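Local atomic coordinates of cyclopenase asqI (PDB entry 5YY3), a protein that catalyses the zinc-dependent ring contraction of 4'-methoxycyclopenin to 4'-methoxyviridicatin, with release of methyl isocyanate, in aspoquinolone biosynthesis. Residues Tyr187-Val192 against Leu215-Gln220; Asp208-Val213 against Pro591-Tyr596; Ser219-Arg224 against Cys392-Tyr397. All coordinates share one frame; numbering follows the deposited sequence.

Contact 1 (Tyr187-Val192 against Leu215-Gln220); sequences YYWHMV and LYVHSQ
The indole of W189 receives V217 and H218 on one and the same face. The valine CG1 sits 3.8 Å above the ring plane of W189, offset toward the rim near CE2 and CZ2, while the imidazole of H218 meets the six-membered ring in an offset edge-to-face pair, with centroids 5.7 Å apart and planes at 86°. CE1 of H218 makes this approach, 4.1 Å from both CZ3 and CH2 of W189. At the edge of the indole, near its plane, lies ND1 of H190 from the next position of the same helix. CG2 of V217 adds a contact 3.7 Å from NE1 of W189 and touches CZ2 as well. With CG anti to the backbone N (chi1 -170°), the indole of W189 extends toward helix 210-231. No hydrogen bond joins the segments; ND1 of H218 donates instead to the carbonyl of F214, one turn back, which would set the rotation of the imidazole and is consistent with NE2 facing the metal. The NE2 atoms of H190 and H218 stand 5.3 Å apart, and together with H186 these residues bind zinc, a three-histidine site between two helices of the hemocyanin/tyrosinase-type core.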
loop_
_atom_site.group_PDB
_atom_site.type_symbol
_atom_site.label_atom_id
_atom_site.label_comp_id
_atom_site.label_asym_id
_atom_site.label_seq_id
_atom_site.Cartn_x
_atom_site.Cartn_y
_atom_site.Cartn_z
ATOM N N TYR A 187 0.442 26.251 22.002
ATOM C CA TYR A 187 -0.165 26.419 23.315
ATOM C C TYR A 187 0.152 27.799 23.878
ATOM O O TYR A 187 -0.722 28.482 24.408
ATOM C CB TYR A 187 0.343 25.300 24.209
ATOM C CG TYR A 187 0.142 25.388 25.701
ATOM C CD1 TYR A 187 -1.092 25.093 26.287
ATOM C CD2 TYR A 187 1.221 25.654 26.541
ATOM C CE1 TYR A 187 -1.258 25.115 27.666
ATOM C CE2 TYR A 187 1.073 25.677 27.912
ATOM C CZ TYR A 187 -0.167 25.401 28.471
ATOM O OH TYR A 187 -0.308 25.432 29.839
ATOM N N TYR A 188 1.401 28.220 23.734
ATOM C CA TYR A 188 1.787 29.545 24.178
ATOM C C TYR A 188 1.224 30.609 23.236
ATOM O O TYR A 188 0.865 31.697 23.674
ATOM C CB TYR A 188 3.320 29.649 24.282
ATOM C CG TYR A 188 3.823 31.006 24.754
ATOM C CD1 TYR A 188 3.495 31.498 26.021
ATOM C CD2 TYR A 188 4.625 31.795 23.936
ATOM C CE1 TYR A 188 3.950 32.751 26.456
ATOM C CE2 TYR A 188 5.094 33.046 24.365
ATOM C CZ TYR A 188 4.754 33.517 25.623
ATOM O OH TYR A 188 5.220 34.752 26.034
ATOM N N TRP A 189 1.133 30.288 21.950
ATOM C CA TRP A 189 0.678 31.259 20.962
ATOM C C TRP A 189 -0.688 31.816 21.328
ATOM O O TRP A 189 -0.955 33.002 21.183
ATOM C CB TRP A 189 0.619 30.635 19.565
ATOM C CG TRP A 189 0.395 31.630 18.455
ATOM C CD1 TRP A 189 1.348 32.339 17.797
ATOM C CD2 TRP A 189 -0.859 32.012 17.868
ATOM N NE1 TRP A 189 0.771 33.142 16.839
ATOM C CE2 TRP A 189 -0.584 32.958 16.864
ATOM C CE3 TRP A 189 -2.188 31.642 18.095
ATOM C CZ2 TRP A 189 -1.581 33.546 16.093
ATOM C CZ3 TRP A 189 -3.188 32.235 17.317
ATOM C CH2 TRP A 189 -2.874 33.171 16.333
ATOM N N HIS A 190 -1.557 30.943 21.809
ATOM C CA HIS A 190 -2.907 31.356 22.130
ATOM C C HIS A 190 -2.905 32.231 23.374
ATOM O O HIS A 190 -3.690 33.177 23.464
ATOM C CB HIS A 190 -3.806 30.133 22.275
ATOM C CG HIS A 190 -4.176 29.526 20.956
ATOM N ND1 HIS A 190 -4.668 30.279 19.911
ATOM C CD2 HIS A 190 -4.084 28.259 20.496
ATOM C CE1 HIS A 190 -4.888 29.498 18.870
ATOM N NE2 HIS A 190 -4.541 28.268 19.197
ATOM N N MET A 191 -2.003 31.952 24.316
ATOM C CA MET A 191 -1.862 32.838 25.457
ATOM C C MET A 191 -1.399 34.206 24.971
ATOM O O MET A 191 -1.885 35.235 25.438
ATOM C CB MET A 191 -0.889 32.279 26.484
ATOM C CG MET A 191 -1.301 30.923 27.018
ATOM S SD MET A 191 -0.069 30.322 28.169
ATOM C CE MET A 191 -0.477 28.594 28.277
ATOM N N VAL A 192 -0.466 34.216 24.027
ATOM C CA VAL A 192 0.010 35.471 23.464
ATOM C C VAL A 192 -1.115 36.214 22.759
ATOM O O VAL A 192 -1.358 37.393 23.019
ATOM C CB VAL A 192 1.164 35.249 22.481
ATOM C CG1 VAL A 192 1.385 36.502 21.614
ATOM C CG2 VAL A 192 2.421 34.913 23.243
ATOM N N LEU A 215 -4.708 35.054 10.501
ATOM C CA LEU A 215 -4.809 34.448 9.181
ATOM C C LEU A 215 -3.459 33.936 8.673
ATOM O O LEU A 215 -3.358 32.843 8.103
ATOM C CB LEU A 215 -5.390 35.472 8.205
ATOM C CG LEU A 215 -6.579 35.062 7.340
ATOM C CD1 LEU A 215 -7.562 34.186 8.113
ATOM C CD2 LEU A 215 -7.275 36.320 6.805
ATOM N N TYR A 216 -2.418 34.737 8.881
ATOM C CA TYR A 216 -1.083 34.392 8.413
ATOM C C TYR A 216 -0.487 33.157 9.101
ATOM O O TYR A 216 0.061 32.266 8.440
ATOM C CB TYR A 216 -0.150 35.569 8.611
ATOM C CG TYR A 216 1.276 35.218 8.307
ATOM C CD1 TYR A 216 1.687 35.032 7.000
ATOM C CD2 TYR A 216 2.208 35.043 9.326
ATOM C CE1 TYR A 216 2.969 34.705 6.712
ATOM C CE2 TYR A 216 3.512 34.716 9.042
ATOM C CZ TYR A 216 3.886 34.560 7.725
ATOM O OH TYR A 216 5.174 34.230 7.391
ATOM N N VAL A 217 -0.575 33.111 10.424
ATOM C CA VAL A 217 -0.060 31.982 11.183
ATOM C C VAL A 217 -0.764 30.692 10.774
ATOM O O VAL A 217 -0.119 29.677 10.490
ATOM C CB VAL A 217 -0.233 32.208 12.690
ATOM C CG1 VAL A 217 0.031 30.932 13.462
ATOM C CG2 VAL A 217 0.686 33.338 13.155
ATOM N N HIS A 218 -2.090 30.739 10.705
ATOM C CA HIS A 218 -2.841 29.565 10.301
ATOM C C HIS A 218 -2.596 29.174 8.846
ATOM O O HIS A 218 -2.525 27.987 8.533
ATOM C CB HIS A 218 -4.327 29.780 10.556
ATOM C CG HIS A 218 -4.684 29.701 11.999
ATOM N ND1 HIS A 218 -4.653 30.799 12.834
ATOM C CD2 HIS A 218 -5.020 28.644 12.776
ATOM C CE1 HIS A 218 -4.988 30.426 14.057
ATOM N NE2 HIS A 218 -5.220 29.126 14.049
ATOM N N SER A 219 -2.463 30.152 7.956
ATOM C CA SER A 219 -2.169 29.829 6.555
ATOM C C SER A 219 -0.767 29.264 6.391
ATOM O O SER A 219 -0.508 28.422 5.538
ATOM C CB SER A 219 -2.314 31.052 5.658
ATOM O OG SER A 219 -1.923 30.718 4.336
ATOM N N GLN A 220 0.141 29.748 7.221
ATOM C CA GLN A 220 1.522 29.342 7.132
ATOM C C GLN A 220 1.657 27.906 7.704
ATOM O O GLN A 220 2.391 27.076 7.144
ATOM C CB GLN A 220 2.382 30.397 7.845
ATOM C CG GLN A 220 3.868 30.395 7.634
ATOM C CD GLN A 220 4.349 30.707 6.219
ATOM O OE1 GLN A 220 5.531 30.539 5.941
ATOM N NE2 GLN A 220 3.464 31.139 5.333
#

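Contact 2 (Asp208-Val213 against Pro591-Tyr596); sequences DRHGEV and PPFHHY
Two kinds of side-chain packing join H210 and V213, in the first turn of helix 210-231, to F593 and Y596. The first is aromatic. CE1 of H210 approaches CE1 of F593 at 4.1 Å, the ring centroids lie 5.6 Å apart, and the planes are inclined at 71°, so the two rings meet at a slant. F207 packs against both rings, stacked on F593 and edge-to-face with H210. The second is aliphatic against aromatic: V213 lays both methyls against the same side of Y596, CG2 3.7 Å from CB and CG1 4.0 Å above the face, toward the rim at CD2. With CG1 anti to the backbone N (chi1 164°), V213 can place both methyls against the tyrosine, whose side chain runs at about a right angle to its own. F593 and Y596 are the first and last residues of a type I beta turn, and both side chains point toward the helix. The turn follows a cis peptide bond before P592 and lies in the Ig-like family region, whereas helix 210-231 belongs to the copper-domain region of this hemocyanin-like protein; the contact thus ties the two regions together. No hydrogen bond crosses between the segments. On the helix side, R209, at the N-cap position, and E212 form a long ion pair, NH1 to OE2 3.9 Å, with the oxygen well out of the guanidinium plane. The backbone N of E212 donates to OD1 of N325, and OE1 of E212 accepts a weak bond from N of M602.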
loop_
_atom_site.group_PDB
_atom_site.type_symbol
_atom_site.label_atom_id
_atom_site.label_comp_id
_atom_site.label_asym_id
_atom_site.label_seq_id
_atom_site.Cartn_x
_atom_site.Cartn_y
_atom_site.Cartn_z
ATOM N N ASP A 208 -2.012 46.247 16.682
ATOM C CA ASP A 208 -3.125 46.566 15.778
ATOM C C ASP A 208 -3.638 45.403 14.926
ATOM O O ASP A 208 -4.797 45.390 14.502
ATOM C CB ASP A 208 -2.699 47.689 14.821
ATOM C CG ASP A 208 -2.661 49.045 15.489
ATOM O OD1 ASP A 208 -1.550 49.518 15.823
ATOM O OD2 ASP A 208 -3.746 49.639 15.677
ATOM N N ARG A 209 -2.761 44.444 14.650
ATOM C CA ARG A 209 -2.967 43.528 13.531
ATOM C C ARG A 209 -3.322 42.095 13.928
ATOM O O ARG A 209 -2.773 41.154 13.365
ATOM C CB ARG A 209 -1.704 43.520 12.655
ATOM C CG ARG A 209 -1.327 44.883 12.072
ATOM C CD ARG A 209 -2.382 45.378 11.073
ATOM N NE ARG A 209 -2.153 46.761 10.639
ATOM C CZ ARG A 209 -2.770 47.343 9.610
ATOM N NH1 ARG A 209 -3.663 46.666 8.892
ATOM N NH2 ARG A 209 -2.499 48.606 9.290
ATOM N N HIS A 210 -4.230 41.930 14.887
ATOM C CA HIS A 210 -4.660 40.594 15.329
ATOM C C HIS A 210 -5.140 39.729 14.167
ATOM O O HIS A 210 -4.798 38.555 14.072
ATOM C CB HIS A 210 -5.790 40.675 16.368
ATOM C CG HIS A 210 -5.329 40.885 17.778
ATOM N ND1 HIS A 210 -5.059 39.838 18.637
ATOM C CD2 HIS A 210 -5.126 42.018 18.489
ATOM C CE1 HIS A 210 -4.692 40.319 19.810
ATOM N NE2 HIS A 210 -4.727 41.637 19.751
ATOM N N GLY A 211 -5.934 40.324 13.284
ATOM C CA GLY A 211 -6.582 39.581 12.223
ATOM C C GLY A 211 -5.597 39.131 11.173
ATOM O O GLY A 211 -5.712 38.040 10.623
ATOM N N GLU A 212 -4.628 39.989 10.899
ATOM C CA GLU A 212 -3.565 39.705 9.947
ATOM C C GLU A 212 -2.697 38.550 10.410
ATOM O O GLU A 212 -2.418 37.626 9.658
ATOM C CB GLU A 212 -2.706 40.942 9.760
ATOM C CG GLU A 212 -2.132 41.082 8.394
ATOM C CD GLU A 212 -1.304 42.324 8.284
ATOM O OE1 GLU A 212 -0.117 42.278 8.684
ATOM O OE2 GLU A 212 -1.862 43.350 7.838
ATOM N N VAL A 213 -2.273 38.633 11.664
ATOM C CA VAL A 213 -1.517 37.583 12.328
ATOM C C VAL A 213 -2.268 36.238 12.419
ATOM O O VAL A 213 -1.704 35.181 12.132
ATOM C CB VAL A 213 -1.128 38.053 13.734
ATOM C CG1 VAL A 213 -0.695 36.899 14.595
ATOM C CG2 VAL A 213 -0.027 39.107 13.640
ATOM N N PRO A 591 6.299 43.565 24.193
ATOM C CA PRO A 591 6.071 42.158 24.528
ATOM C C PRO A 591 4.624 41.894 24.992
ATOM O O PRO A 591 4.045 42.740 25.679
ATOM C CB PRO A 591 7.084 41.911 25.651
ATOM C CG PRO A 591 8.234 42.802 25.282
ATOM C CD PRO A 591 7.619 44.036 24.649
ATOM N N PRO A 592 4.049 40.735 24.607
ATOM C CA PRO A 592 4.720 39.688 23.823
ATOM C C PRO A 592 4.407 39.722 22.316
ATOM O O PRO A 592 4.483 38.677 21.659
ATOM C CB PRO A 592 4.175 38.403 24.455
ATOM C CG PRO A 592 2.751 38.776 24.817
ATOM C CD PRO A 592 2.744 40.276 25.121
ATOM N N PHE A 593 4.071 40.893 21.784
ATOM C CA PHE A 593 3.659 41.023 20.384
ATOM C C PHE A 593 4.778 41.484 19.428
ATOM O O PHE A 593 4.530 41.745 18.250
ATOM C CB PHE A 593 2.489 42.001 20.281
ATOM C CG PHE A 593 1.213 41.512 20.915
ATOM C CD1 PHE A 593 0.437 40.541 20.294
ATOM C CD2 PHE A 593 0.765 42.056 22.114
ATOM C CE1 PHE A 593 -0.748 40.106 20.869
ATOM C CE2 PHE A 593 -0.427 41.630 22.695
ATOM C CZ PHE A 593 -1.183 40.655 22.073
ATOM N N HIS A 594 6.000 41.574 19.933
ATOM C CA HIS A 594 7.121 42.138 19.182
ATOM C C HIS A 594 7.642 41.298 17.999
ATOM O O HIS A 594 8.513 41.758 17.250
ATOM C CB HIS A 594 8.285 42.408 20.144
ATOM C CG HIS A 594 8.517 41.315 21.139
ATOM N ND1 HIS A 594 7.552 40.907 22.041
ATOM C CD2 HIS A 594 9.606 40.548 21.383
ATOM C CE1 HIS A 594 8.037 39.935 22.790
ATOM N NE2 HIS A 594 9.282 39.698 22.417
ATOM N N HIS A 595 7.126 40.082 17.829
ATOM C CA HIS A 595 7.604 39.190 16.770
ATOM C C HIS A 595 6.845 39.307 15.459
ATOM O O HIS A 595 7.244 38.743 14.446
ATOM C CB HIS A 595 7.539 37.741 17.232
ATOM C CG HIS A 595 8.446 37.439 18.377
ATOM N ND1 HIS A 595 9.771 37.102 18.200
ATOM C CD2 HIS A 595 8.223 37.425 19.713
ATOM C CE1 HIS A 595 10.325 36.896 19.385
ATOM N NE2 HIS A 595 9.406 37.083 20.318
ATOM N N TYR A 596 5.737 40.025 15.473
ATOM C CA TYR A 596 4.854 40.004 14.322
ATOM C C TYR A 596 4.738 41.414 13.724
ATOM O O TYR A 596 3.734 41.767 13.100
ATOM C CB TYR A 596 3.486 39.419 14.730
ATOM C CG TYR A 596 3.512 37.909 15.023
ATOM C CD1 TYR A 596 4.080 37.011 14.116
ATOM C CD2 TYR A 596 2.969 37.390 16.202
ATOM C CE1 TYR A 596 4.108 35.622 14.370
ATOM C CE2 TYR A 596 2.989 36.010 16.469
ATOM C CZ TYR A 596 3.563 35.130 15.546
ATOM O OH TYR A 596 3.592 33.765 15.786
#

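Contact 3 (Ser219-Arg224 against Cys392-Tyr397); sequences SQMVAR and CFWRWY
Beside the zinc site, M221 and V222 meet W394 and Y397 in a helix-helix packing that includes Met-aromatic contacts; the Y397 side chain lies next to the zinc ligands H186 and H218. The sulfur of M221 stands obliquely over the Y397 ring, 5.3 Å from its centroid and 29° off the normal, and approaches the six-membered ring of W394 at a more slanted angle, 5.5 Å from that centroid. The methionine takes a cramped rotamer, CG lying between the backbone N and the carbonyl carbon (chi1 41°), and a bend at chi3 turns the chain end away from helix 391-410. W394 presents its rim to the backbone: CZ3 is 3.2 Å from the carbonyl O of M221 and 3.8 Å from N of V222, both near the indole plane. CH2 of W394 also packs on CB of M221 at 3.8 Å. V222 reaches Y397 through a single branch, with CG2 3.5 Å from CB of Y397. Within their helix, CD2 of Y397 lies over the rim of one indole face of W394. NE1 of W394 is bonded to the carbonyl of P388, and its ring stacks on Y225. The two helical segments cross at -120° with axes 9.9 Å apart; helix 355-367 packs against helix 391-410 through F393 and W396, while R224 of helix 210-231 touches strand 508-517.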
loop_
_atom_site.group_PDB
_atom_site.type_symbol
_atom_site.label_atom_id
_atom_site.label_comp_id
_atom_site.label_asym_id
_atom_site.label_seq_id
_atom_site.Cartn_x
_atom_site.Cartn_y
_atom_site.Cartn_z
ATOM N N SER A 219 -2.463 30.152 7.956
ATOM C CA SER A 219 -2.169 29.829 6.555
ATOM C C SER A 219 -0.767 29.264 6.391
ATOM O O SER A 219 -0.508 28.422 5.538
ATOM C CB SER A 219 -2.314 31.052 5.658
ATOM O OG SER A 219 -1.923 30.718 4.336
ATOM N N GLN A 220 0.141 29.748 7.221
ATOM C CA GLN A 220 1.522 29.342 7.132
ATOM C C GLN A 220 1.657 27.906 7.704
ATOM O O GLN A 220 2.391 27.076 7.144
ATOM C CB GLN A 220 2.382 30.397 7.845
ATOM C CG GLN A 220 3.868 30.395 7.634
ATOM C CD GLN A 220 4.349 30.707 6.219
ATOM O OE1 GLN A 220 5.531 30.539 5.941
ATOM N NE2 GLN A 220 3.464 31.139 5.333
ATOM N N MET A 221 0.909 27.558 8.758
ATOM C CA MET A 221 1.021 26.171 9.222
ATOM C C MET A 221 0.319 25.188 8.256
ATOM O O MET A 221 0.790 24.070 8.079
ATOM C CB MET A 221 0.524 25.971 10.684
ATOM C CG MET A 221 -0.721 26.659 11.168
ATOM S SD MET A 221 -0.773 26.662 13.008
ATOM C CE MET A 221 0.837 27.372 13.319
ATOM N N VAL A 222 -0.752 25.609 7.595
ATOM C CA VAL A 222 -1.365 24.799 6.535
ATOM C C VAL A 222 -0.403 24.542 5.345
ATOM O O VAL A 222 -0.294 23.406 4.860
ATOM C CB VAL A 222 -2.660 25.474 6.032
ATOM C CG1 VAL A 222 -3.104 24.924 4.662
ATOM C CG2 VAL A 222 -3.759 25.308 7.085
ATOM N N ALA A 223 0.291 25.578 4.871
ATOM C CA ALA A 223 1.269 25.389 3.792
ATOM C C ALA A 223 2.354 24.375 4.184
ATOM O O ALA A 223 2.739 23.519 3.399
ATOM C CB ALA A 223 1.903 26.726 3.408
ATOM N N ARG A 224 2.838 24.461 5.413
ATOM C CA ARG A 224 3.809 23.503 5.908
ATOM C C ARG A 224 3.228 22.072 6.055
ATOM O O ARG A 224 3.856 21.087 5.640
ATOM C CB ARG A 224 4.374 23.991 7.241
ATOM C CG ARG A 224 5.294 25.211 7.119
ATOM C CD ARG A 224 5.887 25.561 8.475
ATOM N NE ARG A 224 6.812 26.689 8.413
ATOM C CZ ARG A 224 8.123 26.563 8.244
ATOM N NH1 ARG A 224 8.661 25.356 8.105
ATOM N NH2 ARG A 224 8.896 27.636 8.191
ATOM N N CYS A 392 -8.996 16.931 12.003
ATOM C CA CYS A 392 -10.148 17.775 11.663
ATOM C C CYS A 392 -9.793 19.267 11.769
ATOM O O CYS A 392 -10.334 20.088 11.030
ATOM C CB CYS A 392 -11.377 17.444 12.527
ATOM S SG CYS A 392 -11.342 17.941 14.262
ATOM N N PHE A 393 -8.873 19.634 12.656
ATOM C CA PHE A 393 -8.570 21.052 12.795
ATOM C C PHE A 393 -7.741 21.565 11.624
ATOM O O PHE A 393 -7.796 22.748 11.289
ATOM C CB PHE A 393 -7.876 21.335 14.123
ATOM C CG PHE A 393 -8.797 21.195 15.312
ATOM C CD1 PHE A 393 -8.813 20.031 16.072
ATOM C CD2 PHE A 393 -9.706 22.188 15.614
ATOM C CE1 PHE A 393 -9.671 19.897 17.150
ATOM C CE2 PHE A 393 -10.586 22.054 16.691
ATOM C CZ PHE A 393 -10.563 20.915 17.456
ATOM N N TRP A 394 -6.985 20.674 10.988
ATOM C CA TRP A 394 -6.199 21.074 9.830
ATOM C C TRP A 394 -7.152 21.329 8.695
ATOM O O TRP A 394 -6.903 22.197 7.860
ATOM C CB TRP A 394 -5.131 20.018 9.482
ATOM C CG TRP A 394 -4.039 20.073 10.498
ATOM C CD1 TRP A 394 -3.932 19.319 11.626
ATOM C CD2 TRP A 394 -2.952 21.010 10.536
ATOM N NE1 TRP A 394 -2.820 19.696 12.346
ATOM C CE2 TRP A 394 -2.201 20.734 11.694
ATOM C CE3 TRP A 394 -2.529 22.041 9.687
ATOM C CZ2 TRP A 394 -1.055 21.454 12.029
ATOM C CZ3 TRP A 394 -1.394 22.748 10.015
ATOM C CH2 TRP A 394 -0.662 22.447 11.175
ATOM N N ARG A 395 -8.282 20.625 8.691
ATOM C CA ARG A 395 -9.284 20.878 7.660
ATOM C C ARG A 395 -9.969 22.228 7.931
ATOM O O ARG A 395 -10.290 22.968 6.998
ATOM C CB ARG A 395 -10.299 19.728 7.578
ATOM C CG ARG A 395 -9.649 18.363 7.248
ATOM C CD ARG A 395 -10.682 17.326 6.753
ATOM N NE ARG A 395 -11.554 17.981 5.796
ATOM C CZ ARG A 395 -12.711 17.496 5.371
ATOM N NH1 ARG A 395 -13.136 16.306 5.801
ATOM N NH2 ARG A 395 -13.436 18.213 4.511
ATOM N N TRP A 396 -10.157 22.569 9.204
ATOM C CA TRP A 396 -10.662 23.895 9.533
ATOM C C TRP A 396 -9.615 24.985 9.225
ATOM O O TRP A 396 -9.951 26.013 8.623
ATOM C CB TRP A 396 -11.102 23.969 11.003
ATOM C CG TRP A 396 -11.737 25.299 11.357
ATOM C CD1 TRP A 396 -11.169 26.305 12.076
ATOM C CD2 TRP A 396 -13.050 25.757 10.991
ATOM N NE1 TRP A 396 -12.044 27.362 12.185
ATOM C CE2 TRP A 396 -13.211 27.050 11.525
ATOM C CE3 TRP A 396 -14.103 25.208 10.248
ATOM C CZ2 TRP A 396 -14.375 27.802 11.357
ATOM C CZ3 TRP A 396 -15.262 25.947 10.084
ATOM C CH2 TRP A 396 -15.391 27.233 10.639
ATOM N N TYR A 397 -8.357 24.774 9.623
ATOM C CA TYR A 397 -7.305 25.758 9.312
ATOM C C TYR A 397 -7.226 26.022 7.805
ATOM O O TYR A 397 -7.034 27.161 7.385
ATOM C CB TYR A 397 -5.932 25.305 9.811
ATOM C CG TYR A 397 -5.805 25.022 11.302
ATOM C CD1 TYR A 397 -6.657 25.611 12.236
ATOM C CD2 TYR A 397 -4.827 24.149 11.767
ATOM C CE1 TYR A 397 -6.521 25.338 13.609
ATOM C CE2 TYR A 397 -4.687 23.870 13.125
ATOM C CZ TYR A 397 -5.535 24.467 14.041
ATOM O OH TYR A 397 -5.385 24.179 15.382
#

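All three contacts are buried and all use helix 210-231. Contact 1 is the most central and the only one to contain zinc ligands; contact 3 continues from it through the shared S219 and Q220, and contact 2, farthest from the chain centre, lies at the helix start. Contacts 1 and 3 join helix to helix, contact 2 helix to loop. None has a hydrogen bond across it. Contacts 1 and 2 each pair a valine with aromatic rings, with an edge-to-face His-Trp pair in contact 1 and an oblique His-Phe pair in contact 2; contact 3 brings in sulfur and a backbone carbonyl at a ring edge. Y397 CD1 touches H218 CD2 at 3.5 Å, and W189 NE1 lies 3.1 Å from Y596 OH.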